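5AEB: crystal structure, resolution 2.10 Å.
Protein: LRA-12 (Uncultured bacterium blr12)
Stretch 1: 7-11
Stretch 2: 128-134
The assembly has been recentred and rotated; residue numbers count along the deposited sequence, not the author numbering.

Stretch 1 (7-11) VKEPT
Stretch 2, residues 128-134: GSMFEPI

Two loop segments of one LRA-12 chain, with no regular helix or strand, touch around Val 7 to Pro 10 and Ser 129 to Pro 133; the register rises in both, Val 7 CA lying 4.9 Å from Ser 129 CA and Glu 9 CA 4.7 Å from Met 130 CA. The single direct hydrogen bond is between backbones: Lys 8 N donates to Ser 129 O (3.0 Å, 160°). Three CA-H...O contacts extend it: Val 7 CA to Ser 129 O (3.6 Å), Met 130 CA to Lys 8 O (3.6 Å) and Glu 9 CA to Met 130 O (3.4 Å). The CA-to-CB bond of Val 7 points sideways; chi1 t sets CG1 3.6 Å from Phe 131 C, whereas CG2 reaches Ser 129 CB (3.9 Å), Glu 132 OE1 (3.7 Å) and Pro 133 CD (4.1 Å). Glu 132 is t, p. Buried Met 130 (m, t, p) sets CE 3.4 Å from CG of Pro 10, whose ring is C-gamma exo. The CA-to-CB bond of Glu 9 points away, though CB lies 3.9 Å from Met 130 O; with t, t and chi3 -83°, OE1 accepts from a water (O 2.6 Å away) that also donates to Met 130 O (2.8 Å). The CA-to-CB bonds of Lys 8 (m, chi2 -146° between wells, m, p) and Phe 131 (p, chi2 90°) also point away.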

# COMPACT_ATOMS: atom_id res chain seq x y z
N VAL A 7 22.18 -5.86 -0.25
CA VAL A 7 20.99 -4.96 -0.05
C VAL A 7 21.29 -3.85 0.96
O VAL A 7 21.63 -4.11 2.10
CB VAL A 7 19.75 -5.73 0.44
CG1 VAL A 7 18.61 -4.76 0.80
CG2 VAL A 7 19.31 -6.76 -0.58
N LYS A 8 21.15 -2.60 0.52
CA LYS A 8 21.34 -1.47 1.41
C LYS A 8 20.13 -0.56 1.42
O LYS A 8 19.87 0.17 0.47
CB LYS A 8 22.61 -0.70 1.07
CG LYS A 8 23.88 -1.41 1.53
CD LYS A 8 24.98 -0.44 1.97
CE LYS A 8 25.83 0.04 0.80
NZ LYS A 8 25.02 0.78 -0.21
N GLU A 9 19.38 -0.62 2.51
CA GLU A 9 18.24 0.24 2.70
C GLU A 9 18.71 1.69 2.83
O GLU A 9 19.60 1.97 3.65
CB GLU A 9 17.49 -0.17 3.95
CG GLU A 9 16.21 0.60 4.16
CD GLU A 9 15.28 -0.13 5.09
OE1 GLU A 9 14.55 -1.04 4.62
OE2 GLU A 9 15.31 0.21 6.29
N PRO A 10 18.13 2.60 2.03
CA PRO A 10 18.51 4.02 2.10
C PRO A 10 18.30 4.59 3.51
O PRO A 10 17.48 4.07 4.27
CB PRO A 10 17.56 4.69 1.10
CG PRO A 10 17.17 3.59 0.18
CD PRO A 10 17.03 2.40 1.08
N THR A 11 19.04 5.66 3.83
CA THR A 11 18.91 6.38 5.09
C THR A 11 17.47 6.80 5.32
O THR A 11 16.84 7.39 4.44
CB THR A 11 19.81 7.64 5.09
OG1 THR A 11 21.17 7.25 4.85
CG2 THR A 11 19.70 8.43 6.40
N GLY A 128 22.31 -0.23 -6.75
CA GLY A 128 22.10 -1.53 -6.11
C GLY A 128 20.74 -1.70 -5.44
O GLY A 128 19.92 -0.76 -5.44
N SER A 129 20.49 -2.89 -4.89
CA SER A 129 19.21 -3.21 -4.22
C SER A 129 18.95 -2.38 -2.97
O SER A 129 19.80 -2.29 -2.10
CB SER A 129 19.13 -4.70 -3.87
OG SER A 129 18.84 -5.47 -5.02
N MET A 130 17.75 -1.80 -2.90
CA MET A 130 17.33 -1.03 -1.72
C MET A 130 16.48 -1.81 -0.71
O MET A 130 16.31 -1.40 0.43
CB MET A 130 16.63 0.25 -2.15
CG MET A 130 17.50 1.14 -3.04
SD MET A 130 16.47 2.14 -4.13
CE MET A 130 15.72 3.19 -2.89
N PHE A 131 15.94 -2.94 -1.15
CA PHE A 131 15.22 -3.88 -0.27
C PHE A 131 15.47 -5.30 -0.79
O PHE A 131 15.89 -5.46 -1.95
CB PHE A 131 13.71 -3.57 -0.21
CG PHE A 131 13.04 -3.57 -1.56
CD1 PHE A 131 12.49 -4.74 -2.09
CD2 PHE A 131 12.96 -2.40 -2.31
CE1 PHE A 131 11.89 -4.74 -3.35
CE2 PHE A 131 12.35 -2.38 -3.56
CZ PHE A 131 11.80 -3.55 -4.09
N GLU A 132 15.21 -6.31 0.05
CA GLU A 132 15.41 -7.72 -0.38
C GLU A 132 14.48 -8.06 -1.55
O GLU A 132 13.26 -7.90 -1.44
CB GLU A 132 15.20 -8.71 0.79
CG GLU A 132 15.48 -10.19 0.47
CD GLU A 132 16.96 -10.48 0.20
OE1 GLU A 132 17.85 -9.83 0.80
OE2 GLU A 132 17.24 -11.36 -0.65
N PRO A 133 15.06 -8.48 -2.69
CA PRO A 133 14.26 -8.91 -3.85
C PRO A 133 13.16 -9.91 -3.46
O PRO A 133 13.35 -10.73 -2.59
CB PRO A 133 15.28 -9.61 -4.74
CG PRO A 133 16.56 -8.90 -4.44
CD PRO A 133 16.51 -8.55 -2.98
N ILE A 134 12.01 -9.81 -4.11
CA ILE A 134 10.95 -10.79 -3.99
C ILE A 134 10.43 -11.10 -5.40
O ILE A 134 10.35 -10.21 -6.26
CB ILE A 134 9.73 -10.35 -3.14
CG1 ILE A 134 10.05 -9.29 -2.09
CG2 ILE A 134 9.19 -11.58 -2.42
CD1 ILE A 134 9.92 -7.88 -2.63
O HOH W 1 14.85 -2.52 2.48